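Local coordinates for protein MEM-A1 (Soil metagenome, PDB 6E0S) that is a zinc-dependent subclass B3 metallo-beta-lactamase, and so probably hydrolyses the beta-lactam ring of antibiotics, at residues Asp23-Gln28 and Pro64-Gln69; His91-His96 and Gly134-Met139; Gly98-Leu103 and Thr140-Thr145; Asp130-Glu135 and Asn196-Lys201. One frame throughout, in Å; residues are numbered along the deposited sequence.

Contact 1: residues Asp23-Gln28 and Pro64-Gln69; sequences DWNDPQ and PESAPQ
Asn-25, the third residue of a type I beta turn from Asp-23 to Asp-26, reaches over from the N-terminal loop to meet Glu-65, Ser-66 and Gln-69. Its CB lies 3.8 Å from Gln-69 NE2. CG stands beside the backbone N (chi1 -82°), and from there it lies 3.9 Å from Glu-65 CB. The two ends of the amide find different partners. OD1 accepts a hydrogen bond from Ser-66 OG, although the modelled 2.4 Å between OD1 and OG is too short for its exact length to be trusted. ND2 passes Glu-65 CB at 3.8 Å and finds its polar partner in Ser-63 OG. A short amide suits this place because it can offer an acceptor to Ser-66 and a donor to Ser-63.

The backbone of Asn-25 is held as well. Gln-69, extended beyond CG, donates from NE2 to Asn-25 O at 3.1 Å; the bond is fairly straight (155°), meets a lone pair in the carbonyl plane and lies in the plane of the glutamine amide. NE2 also makes a weak bond to Glu-65 O, one turn back. Gln-69 OE1 takes a hydrogen from a water 2.8 Å away, which donates to Asp-26 O too and weakly accepts from Gln-28 N. Glutamine thus has the length and both polar functions needed to span the gap.

The contact lies at the surface. It lays the N-terminal loop, bonded through its backbone to Arg-43 and Gly-44, along helix 66-76, while Ala-67 on that helix points away from the loop and packs on helix 100-107.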
# COMPACT_ATOMS: atom_id res chain seq x y z
N ASP A 23 -0.92 13.92 -12.46
CA ASP A 23 -0.16 14.51 -11.36
C ASP A 23 0.50 13.44 -10.50
O ASP A 23 1.68 13.55 -10.16
CB ASP A 23 -1.06 15.40 -10.49
CG ASP A 23 -0.77 16.88 -10.66
OD1 ASP A 23 0.18 17.21 -11.42
OD2 ASP A 23 -1.48 17.70 -10.04
N TRP A 24 -0.28 12.41 -10.16
CA TRP A 24 0.23 11.35 -9.29
C TRP A 24 1.49 10.71 -9.87
O TRP A 24 2.45 10.45 -9.14
CB TRP A 24 -0.84 10.29 -9.06
CG TRP A 24 -1.92 10.77 -8.15
CD1 TRP A 24 -1.90 11.90 -7.37
CD2 TRP A 24 -3.20 10.16 -7.94
NE1 TRP A 24 -3.09 12.02 -6.68
CE2 TRP A 24 -3.90 10.97 -7.01
CE3 TRP A 24 -3.82 9.01 -8.44
CZ2 TRP A 24 -5.19 10.65 -6.57
CZ3 TRP A 24 -5.10 8.70 -8.00
CH2 TRP A 24 -5.77 9.52 -7.08
N ASN A 25 1.53 10.51 -11.18
CA ASN A 25 2.65 9.83 -11.83
C ASN A 25 3.80 10.76 -12.18
O ASN A 25 4.68 10.37 -12.95
CB ASN A 25 2.15 9.09 -13.08
CG ASN A 25 1.53 7.75 -12.73
OD1 ASN A 25 2.23 6.86 -12.28
ND2 ASN A 25 0.21 7.61 -12.91
N ASP A 26 3.79 11.99 -11.66
CA ASP A 26 4.89 12.91 -11.90
C ASP A 26 6.21 12.33 -11.40
O ASP A 26 6.24 11.42 -10.55
CB ASP A 26 4.61 14.25 -11.22
CG ASP A 26 3.84 15.20 -12.12
OD1 ASP A 26 3.88 14.99 -13.35
OD2 ASP A 26 3.17 16.12 -11.60
N PRO A 27 7.33 12.84 -11.92
CA PRO A 27 8.65 12.30 -11.56
C PRO A 27 8.95 12.41 -10.07
O PRO A 27 8.54 13.36 -9.39
CB PRO A 27 9.62 13.15 -12.38
CG PRO A 27 8.82 13.60 -13.55
CD PRO A 27 7.44 13.82 -13.02
N GLN A 28 9.69 11.42 -9.57
CA GLN A 28 10.15 11.39 -8.19
C GLN A 28 11.42 10.55 -8.15
O GLN A 28 11.39 9.36 -8.46
CB GLN A 28 9.08 10.81 -7.26
CG GLN A 28 9.55 10.57 -5.84
CD GLN A 28 9.93 11.86 -5.14
OE1 GLN A 28 9.17 12.86 -5.19
NE2 GLN A 28 11.11 11.89 -4.52
N PRO A 64 -0.83 1.66 -14.32
CA PRO A 64 -0.05 1.19 -15.47
C PRO A 64 1.03 2.18 -15.89
O PRO A 64 2.13 1.76 -16.23
CB PRO A 64 -1.11 1.02 -16.56
CG PRO A 64 -2.34 0.69 -15.80
CD PRO A 64 -2.28 1.49 -14.54
N GLU A 65 0.76 3.48 -15.82
CA GLU A 65 1.78 4.47 -16.16
C GLU A 65 2.93 4.47 -15.17
O GLU A 65 4.04 4.85 -15.53
CB GLU A 65 1.17 5.88 -16.19
CG GLU A 65 0.53 6.25 -17.46
CD GLU A 65 -0.37 7.45 -17.32
OE1 GLU A 65 -1.28 7.43 -16.46
OE2 GLU A 65 -0.19 8.40 -18.07
N SER A 66 2.68 4.08 -13.93
CA SER A 66 3.75 4.07 -12.92
C SER A 66 4.72 2.93 -13.14
O SER A 66 5.90 3.07 -12.82
CB SER A 66 3.19 3.92 -11.50
OG SER A 66 2.05 4.71 -11.29
N ALA A 67 4.24 1.79 -13.64
CA ALA A 67 5.06 0.59 -13.66
C ALA A 67 6.42 0.80 -14.34
O ALA A 67 7.44 0.43 -13.73
CB ALA A 67 4.26 -0.55 -14.29
N PRO A 68 6.54 1.40 -15.51
CA PRO A 68 7.90 1.57 -16.08
C PRO A 68 8.78 2.51 -15.27
O PRO A 68 10.00 2.29 -15.21
CB PRO A 68 7.64 2.11 -17.49
CG PRO A 68 6.26 2.62 -17.45
CD PRO A 68 5.51 1.77 -16.49
N GLN A 69 8.20 3.52 -14.60
CA GLN A 69 8.98 4.40 -13.73
C GLN A 69 9.48 3.65 -12.50
O GLN A 69 10.63 3.85 -12.06
CB GLN A 69 8.14 5.61 -13.30
CG GLN A 69 7.67 6.47 -14.46
CD GLN A 69 6.91 7.68 -13.99
OE1 GLN A 69 7.51 8.67 -13.56
NE2 GLN A 69 5.57 7.61 -14.04
O HOH W 1 8.35 9.14 -10.90

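Contact 2: residues His91-His96 and Gly134-Met139; sequences HEHFDH and GELPPM. With ZN (zinc ion), chain B.
The histidine-rich His-91-Glu-92-His-93-Phe-94-Asp-95-His-96 sequence, the HxHxDH motif of the metallo-beta-lactamase superfamily, is here flanked by Leu-136, Pro-137 and Met-139. His-91 NE2 binds zinc at 2.3 Å and His-93 ND1 at 2.4 Å; a water and His-169 complete the site. Leu-136 lies over one face of the His-93 ring: its CD2 sits 3.8 Å from the ring centroid and only 6° off the normal, a CH-pi contact. The other methyl, CD1, comes within 3.5 Å of NE2, the nitrogen that is bonded to Asp-130 OD1. The imidazole is therefore gripped by metal on one nitrogen and carboxylate on the other, and a branched aliphatic residue covers its flat side without competing for either.

Phe-94, its CG anti to the backbone N (chi1 -171°), packs against Pro-137. Pro-137 CG lies over one face, offset toward the rim, and Pro-137 CB is 3.9 Å from Phe-94 CD1; Pro-138 O comes at the ring edge. Met-139, bent at its sulfur, brings SD to 3.8 Å from Phe-94 N and CE to 3.6 Å from Glu-92 O. A flexible thioether can follow this turn of backbone, and Met-139 also rests on helix 115-123. Between the two segments a water accepts from Phe-94 N at 3.0 Å and donates to Pro-137 O.

With His-93 as N-cap of the short helix 94-97, this is the three-histidine zinc site of the metallo-beta-lactamase fold (His-91, His-93, His-169), with a second zinc ion nearby: metal ligands on a loop following strand 84-88, and a second loop covering one face of the ligand His-93.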
# COMPACT_ATOMS: atom_id res chain seq x y z
N HIS A 91 -3.96 -2.31 -1.97
CA HIS A 91 -5.34 -2.61 -2.32
C HIS A 91 -5.54 -2.64 -3.84
O HIS A 91 -4.75 -2.11 -4.63
CB HIS A 91 -6.33 -1.66 -1.61
CG HIS A 91 -6.30 -0.26 -2.13
ND1 HIS A 91 -5.56 0.75 -1.53
CD2 HIS A 91 -6.92 0.31 -3.19
CE1 HIS A 91 -5.73 1.87 -2.21
NE2 HIS A 91 -6.54 1.63 -3.22
N GLU A 92 -6.63 -3.29 -4.21
CA GLU A 92 -6.83 -3.86 -5.53
C GLU A 92 -7.48 -2.88 -6.49
O GLU A 92 -8.40 -3.22 -7.23
CB GLU A 92 -7.63 -5.16 -5.40
CG GLU A 92 -9.05 -5.03 -4.71
CD GLU A 92 -9.04 -5.16 -3.17
OE1 GLU A 92 -10.04 -5.66 -2.58
OE2 GLU A 92 -8.05 -4.75 -2.53
N HIS A 93 -7.03 -1.63 -6.48
CA HIS A 93 -7.54 -0.60 -7.36
C HIS A 93 -6.48 -0.25 -8.39
O HIS A 93 -5.27 -0.36 -8.14
CB HIS A 93 -7.96 0.66 -6.58
CG HIS A 93 -9.28 0.55 -5.87
ND1 HIS A 93 -9.75 1.53 -5.03
CD2 HIS A 93 -10.21 -0.44 -5.87
CE1 HIS A 93 -10.94 1.17 -4.56
NE2 HIS A 93 -11.23 -0.02 -5.05
N PHE A 94 -6.95 0.19 -9.55
CA PHE A 94 -6.13 0.64 -10.67
C PHE A 94 -4.91 1.46 -10.27
O PHE A 94 -3.83 1.27 -10.84
CB PHE A 94 -7.04 1.44 -11.61
CG PHE A 94 -6.41 1.80 -12.94
CD1 PHE A 94 -6.46 0.91 -14.00
CD2 PHE A 94 -5.86 3.07 -13.14
CE1 PHE A 94 -5.92 1.25 -15.24
CE2 PHE A 94 -5.31 3.41 -14.40
CZ PHE A 94 -5.35 2.50 -15.43
N ASP A 95 -5.03 2.39 -9.32
CA ASP A 95 -3.92 3.31 -9.07
C ASP A 95 -2.82 2.71 -8.21
O ASP A 95 -1.78 3.35 -8.05
CB ASP A 95 -4.42 4.61 -8.43
CG ASP A 95 -5.20 5.48 -9.42
OD1 ASP A 95 -6.27 5.97 -9.05
OD2 ASP A 95 -4.75 5.65 -10.56
N HIS A 96 -3.01 1.50 -7.66
CA HIS A 96 -1.99 0.89 -6.82
C HIS A 96 -1.65 -0.52 -7.27
O HIS A 96 -0.53 -0.98 -7.06
CB HIS A 96 -2.45 0.87 -5.36
CG HIS A 96 -2.75 2.24 -4.82
ND1 HIS A 96 -1.76 3.09 -4.38
CD2 HIS A 96 -3.92 2.91 -4.69
CE1 HIS A 96 -2.31 4.23 -3.99
NE2 HIS A 96 -3.62 4.14 -4.15
N GLY A 134 -18.33 0.56 -10.14
CA GLY A 134 -18.97 1.38 -11.14
C GLY A 134 -18.08 2.49 -11.67
O GLY A 134 -18.23 2.88 -12.84
N GLU A 135 -17.20 3.02 -10.84
CA GLU A 135 -16.28 4.05 -11.30
C GLU A 135 -14.84 3.56 -11.35
O GLU A 135 -13.93 4.38 -11.51
CB GLU A 135 -16.42 5.28 -10.40
CG GLU A 135 -17.87 5.69 -10.31
CD GLU A 135 -18.05 7.07 -9.74
OE1 GLU A 135 -17.10 7.87 -9.83
OE2 GLU A 135 -19.14 7.35 -9.18
N LEU A 136 -14.62 2.23 -11.26
CA LEU A 136 -13.27 1.63 -11.28
C LEU A 136 -12.95 1.03 -12.64
O LEU A 136 -13.78 0.30 -13.21
CB LEU A 136 -13.13 0.55 -10.22
CG LEU A 136 -13.19 1.02 -8.78
CD1 LEU A 136 -13.29 -0.20 -7.84
CD2 LEU A 136 -11.99 1.88 -8.42
N PRO A 137 -11.78 1.35 -13.19
CA PRO A 137 -11.38 0.75 -14.47
C PRO A 137 -10.96 -0.69 -14.28
O PRO A 137 -10.48 -1.07 -13.19
CB PRO A 137 -10.19 1.63 -14.91
CG PRO A 137 -10.24 2.82 -14.08
CD PRO A 137 -10.87 2.43 -12.78
N PRO A 138 -11.05 -1.51 -15.31
CA PRO A 138 -10.48 -2.86 -15.22
C PRO A 138 -8.96 -2.78 -15.24
O PRO A 138 -8.37 -1.79 -15.68
CB PRO A 138 -11.01 -3.56 -16.47
CG PRO A 138 -11.23 -2.41 -17.46
CD PRO A 138 -11.65 -1.23 -16.62
N MET A 139 -8.34 -3.85 -14.75
CA MET A 139 -6.89 -4.00 -14.84
C MET A 139 -6.57 -5.24 -15.67
O MET A 139 -7.41 -6.11 -15.87
CB MET A 139 -6.26 -4.13 -13.45
CG MET A 139 -6.46 -2.90 -12.56
SD MET A 139 -5.77 -3.12 -10.89
CE MET A 139 -6.84 -4.42 -10.25
ZN ZN B . -8.33 2.91 -3.76
O HOH W 2 -9.82 -0.27 -10.41
O HOH W 3 -8.12 4.39 -5.03

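Contact 3: residues Gly98-Leu103 and Thr140-Thr145; sequences GGISEL and TPVANT
Val-142 has CG1 anti to its backbone N (chi1 172°), which places CG2 on the N side, and it is this CG2 that touches both Ile-100 and Ser-101. In Ile-100 the short branch CG2 is the one that lies anti to the backbone N, while CG1 stands beside the backbone N, anti to the carbonyl carbon (chi1 -72°). The two methyls meet at 4.1 Å, Ile-100 CG2 to Val-142 CG2, with the side chains crossing at about a right angle. Val-142 CG2 also lies 4.0 Å from Ser-101 CB. Beta-branched residues suit this spot, since each offers its CG2 methyl across the contact, and both side chains also touch Val-111 of strand 110-114.

Ser-101 is the closest point of the helix to the loop and its small side chain lets the backbones come near, with CA atoms of Ser-101 and Val-142 5.3 Å apart. Its OG sits 3.5 Å from Thr-140 CG2, a van der Waals touch. The polar link between the segments is a water that donates to Gly-98 O at 2.9 Å and accepts from Thr-140 N at 2.8 Å.

Further along, Ala-143 O accepts from Gln-104 NE2, a second tie to the helix just before strand 145-148. Helix 100-107 lies in the connection between the parallel strands 84-88 and 110-114, a beta-alpha-beta crossover characteristic of the alpha-beta/beta-alpha sandwich of the metallo-beta-lactamase fold.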
# COMPACT_ATOMS: atom_id res chain seq x y z
N GLY A 98 -2.60 -1.38 -10.61
CA GLY A 98 -2.67 -1.39 -12.07
C GLY A 98 -1.33 -1.64 -12.74
O GLY A 98 -1.28 -2.17 -13.86
N GLY A 99 -0.23 -1.23 -12.10
CA GLY A 99 1.10 -1.48 -12.63
C GLY A 99 1.66 -2.86 -12.32
O GLY A 99 2.75 -3.22 -12.76
N ILE A 100 0.92 -3.67 -11.56
CA ILE A 100 1.50 -4.91 -11.06
C ILE A 100 1.73 -5.91 -12.19
O ILE A 100 2.75 -6.61 -12.22
CB ILE A 100 0.62 -5.49 -9.95
CG1 ILE A 100 0.75 -4.62 -8.70
CG2 ILE A 100 0.98 -7.00 -9.73
CD1 ILE A 100 -0.00 -5.15 -7.48
N SER A 101 0.80 -6.01 -13.14
CA SER A 101 0.96 -6.97 -14.23
C SER A 101 2.27 -6.75 -15.00
O SER A 101 3.00 -7.71 -15.28
CB SER A 101 -0.27 -6.85 -15.13
OG SER A 101 0.01 -7.09 -16.47
N GLU A 102 2.61 -5.50 -15.29
CA GLU A 102 3.84 -5.23 -16.03
C GLU A 102 5.08 -5.50 -15.18
O GLU A 102 6.08 -6.05 -15.67
CB GLU A 102 3.82 -3.80 -16.54
CG GLU A 102 5.18 -3.25 -17.02
CD GLU A 102 5.69 -3.90 -18.31
OE1 GLU A 102 4.95 -4.68 -18.95
OE2 GLU A 102 6.86 -3.63 -18.68
N LEU A 103 5.03 -5.11 -13.91
CA LEU A 103 6.17 -5.36 -13.03
C LEU A 103 6.36 -6.85 -12.81
O LEU A 103 7.49 -7.34 -12.74
CB LEU A 103 5.98 -4.61 -11.70
CG LEU A 103 6.30 -3.12 -11.82
CD1 LEU A 103 5.64 -2.33 -10.70
CD2 LEU A 103 7.82 -2.85 -11.78
N THR A 140 -5.33 -5.29 -16.17
CA THR A 140 -4.85 -6.50 -16.84
C THR A 140 -4.76 -7.64 -15.83
O THR A 140 -4.17 -7.47 -14.77
CB THR A 140 -3.46 -6.28 -17.45
OG1 THR A 140 -3.53 -5.22 -18.40
CG2 THR A 140 -3.02 -7.56 -18.19
N PRO A 141 -5.34 -8.80 -16.12
CA PRO A 141 -5.26 -9.93 -15.18
C PRO A 141 -3.82 -10.24 -14.82
O PRO A 141 -2.91 -10.12 -15.64
CB PRO A 141 -5.90 -11.08 -15.95
CG PRO A 141 -6.82 -10.40 -16.92
CD PRO A 141 -6.11 -9.15 -17.33
N VAL A 142 -3.62 -10.66 -13.57
CA VAL A 142 -2.30 -10.97 -13.01
C VAL A 142 -2.25 -12.46 -12.75
O VAL A 142 -3.16 -13.00 -12.10
CB VAL A 142 -2.02 -10.18 -11.72
CG1 VAL A 142 -0.70 -10.68 -11.07
CG2 VAL A 142 -1.93 -8.69 -12.01
N ALA A 143 -1.21 -13.12 -13.25
CA ALA A 143 -1.01 -14.54 -13.03
C ALA A 143 -0.08 -14.74 -11.83
O ALA A 143 0.44 -13.78 -11.27
CB ALA A 143 -0.45 -15.20 -14.28
N ASN A 144 0.16 -16.00 -11.46
CA ASN A 144 1.13 -16.34 -10.41
C ASN A 144 0.84 -15.57 -9.12
O ASN A 144 1.73 -14.98 -8.49
CB ASN A 144 2.57 -16.09 -10.89
CG ASN A 144 3.01 -17.04 -12.02
OD1 ASN A 144 2.38 -18.08 -12.30
ND2 ASN A 144 4.12 -16.70 -12.66
N THR A 145 -0.43 -15.58 -8.70
CA THR A 145 -0.79 -14.93 -7.44
C THR A 145 -0.88 -15.95 -6.32
O THR A 145 -0.93 -17.16 -6.54
CB THR A 145 -2.13 -14.18 -7.55
OG1 THR A 145 -3.18 -15.11 -7.88
CG2 THR A 145 -2.08 -13.10 -8.62
O HOH W 4 -3.42 -3.51 -15.28

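Contact 4: residues Asp130-Glu135 and Asn196-Lys201; sequences DPQYGE and NAFAAK
Pro-131 and Ala-200 make the tight part: Ala-200 N donates to Pro-131 O at 2.9 Å. The same oxygen also receives a CA-H...O contact from Ala-199 CA at 3.4 Å. Ala-200 CB points toward the 130-135 loop, among Gln-132 O, Tyr-133 O and the stem of Glu-135; alanine's small methyl meets these groups at close range, Glu-135 OE2 being nearest at 3.3 Å. Gln-132 meets Phe-198 at the ring edge, its CD 3.5 Å from Phe-198 CD1 and its amide plane turned 70° from the ring. Type I (Asp-130 to Tyr-133) and type II (Gln-132 to Glu-135) beta turns shape the loop, and Asp-130 OD2, accepting from Gln-132 N, adds an Asx turn.

Toward Tyr-133, Glu-135 and Lys-201 water carries most of the polar contact, and another water links Gln-132 NE2 to Phe-198 O. Two waters donate to Tyr-133 O, one also to Lys-201 O, the other to Ala-200 O. Glu-135 OE2 and Lys-201 NZ stay 4.6 Å apart, not in direct contact; one water donates to OE2 and accepts from Lys-201 N and, weakly, from NZ. Such long, charged chains suit the exposed side of the contact.

The 196-201 loop, after strand 185-192, is backed by helix 263-285, on which Ala-197 and Ala-199 rest; the 130-135 loop follows helix 115-123, with Gln-132 touching the zinc ligands His-93 and His-169.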
# COMPACT_ATOMS: atom_id res chain seq x y z
N ASP A 130 -17.22 -3.51 -4.23
CA ASP A 130 -16.26 -2.45 -3.97
C ASP A 130 -17.01 -1.17 -3.65
O ASP A 130 -18.01 -0.86 -4.31
CB ASP A 130 -15.33 -2.21 -5.17
CG ASP A 130 -14.04 -1.51 -4.78
OD1 ASP A 130 -12.98 -2.17 -4.72
OD2 ASP A 130 -14.07 -0.29 -4.56
N PRO A 131 -16.57 -0.40 -2.63
CA PRO A 131 -17.22 0.88 -2.35
C PRO A 131 -17.23 1.79 -3.58
O PRO A 131 -18.09 2.66 -3.69
CB PRO A 131 -16.37 1.48 -1.22
CG PRO A 131 -15.80 0.28 -0.50
CD PRO A 131 -15.54 -0.76 -1.62
N GLN A 132 -16.29 1.59 -4.50
CA GLN A 132 -16.22 2.41 -5.71
C GLN A 132 -16.69 1.67 -6.94
O GLN A 132 -16.49 2.15 -8.07
CB GLN A 132 -14.81 2.95 -5.93
CG GLN A 132 -14.23 3.68 -4.73
CD GLN A 132 -12.91 4.37 -5.02
OE1 GLN A 132 -12.72 4.91 -6.12
NE2 GLN A 132 -12.01 4.38 -4.05
N TYR A 133 -17.37 0.53 -6.77
CA TYR A 133 -17.81 -0.25 -7.93
C TYR A 133 -18.66 0.61 -8.85
O TYR A 133 -19.60 1.30 -8.43
CB TYR A 133 -18.62 -1.48 -7.50
CG TYR A 133 -19.16 -2.26 -8.69
CD1 TYR A 133 -20.50 -2.20 -9.04
CD2 TYR A 133 -18.30 -3.03 -9.47
CE1 TYR A 133 -20.97 -2.91 -10.15
CE2 TYR A 133 -18.76 -3.74 -10.57
CZ TYR A 133 -20.09 -3.67 -10.90
OH TYR A 133 -20.53 -4.37 -11.99
N GLY A 134 -18.33 0.56 -10.14
CA GLY A 134 -18.97 1.38 -11.14
C GLY A 134 -18.08 2.49 -11.67
O GLY A 134 -18.23 2.88 -12.84
N GLU A 135 -17.20 3.02 -10.84
CA GLU A 135 -16.28 4.05 -11.30
C GLU A 135 -14.84 3.56 -11.35
O GLU A 135 -13.93 4.38 -11.51
CB GLU A 135 -16.42 5.28 -10.40
CG GLU A 135 -17.87 5.69 -10.31
CD GLU A 135 -18.05 7.07 -9.74
OE1 GLU A 135 -17.10 7.87 -9.83
OE2 GLU A 135 -19.14 7.35 -9.18
N ASN A 196 -9.36 5.60 3.68
CA ASN A 196 -10.33 6.63 3.35
C ASN A 196 -11.67 6.02 2.95
O ASN A 196 -11.76 5.18 2.04
CB ASN A 196 -9.78 7.51 2.24
CG ASN A 196 -8.80 8.54 2.76
OD1 ASN A 196 -8.42 8.53 3.95
ND2 ASN A 196 -8.37 9.45 1.89
N ALA A 197 -12.72 6.42 3.66
CA ALA A 197 -14.09 6.07 3.30
C ALA A 197 -14.51 6.86 2.07
O ALA A 197 -15.05 7.96 2.17
CB ALA A 197 -15.05 6.34 4.47
N PHE A 198 -14.26 6.31 0.89
CA PHE A 198 -14.61 6.96 -0.37
C PHE A 198 -15.53 6.03 -1.14
O PHE A 198 -15.26 4.83 -1.22
CB PHE A 198 -13.35 7.30 -1.18
CG PHE A 198 -13.64 8.11 -2.39
CD1 PHE A 198 -13.82 7.50 -3.62
CD2 PHE A 198 -13.80 9.49 -2.30
CE1 PHE A 198 -14.12 8.25 -4.76
CE2 PHE A 198 -14.10 10.25 -3.44
CZ PHE A 198 -14.26 9.63 -4.66
N ALA A 199 -16.61 6.56 -1.70
CA ALA A 199 -17.63 5.70 -2.30
C ALA A 199 -18.12 6.27 -3.63
O ALA A 199 -18.28 7.48 -3.78
CB ALA A 199 -18.85 5.52 -1.38
N ALA A 200 -18.37 5.37 -4.58
CA ALA A 200 -19.09 5.73 -5.79
C ALA A 200 -20.58 5.46 -5.60
O ALA A 200 -20.96 4.45 -5.01
CB ALA A 200 -18.56 4.95 -6.99
N LYS A 201 -21.41 6.39 -6.10
CA LYS A 201 -22.85 6.18 -6.06
C LYS A 201 -23.19 4.85 -6.73
O LYS A 201 -22.69 4.56 -7.82
CB LYS A 201 -23.57 7.34 -6.76
CG LYS A 201 -23.30 8.71 -6.13
CD LYS A 201 -24.04 9.84 -6.88
CE LYS A 201 -23.07 10.84 -7.54
NZ LYS A 201 -22.57 10.40 -8.88
O HOH W 5 -13.01 3.32 -1.53
O HOH W 6 -21.90 2.50 -9.50
O HOH W 7 -20.66 1.81 -6.15
O HOH W 8 -21.29 6.13 -9.84
O HOH W 9 -20.22 8.84 -7.26

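Contact 1 is a surface contact, whereas contacts 2, 3 and 4 are partly buried. Contacts 2, 3 and 4 all draw on the long loop between helix 115-123 and strand 145-148: it runs from contact 4, with which contact 2 shares Gly-134 and Glu-135, past the zinc ligands and on to contact 3. Contacts 1 and 3 touch where Pro-64 and Ala-67 meet Gly-98, Gly-99 and the start of helix 100-107. Chemistry follows place: amides and a serine hydroxyl bind at contact 1, metal ligands and apolar cover at contact 2, methyl groups at contact 3, and at contact 4 a backbone hydrogen bond gives way to water-linked charges.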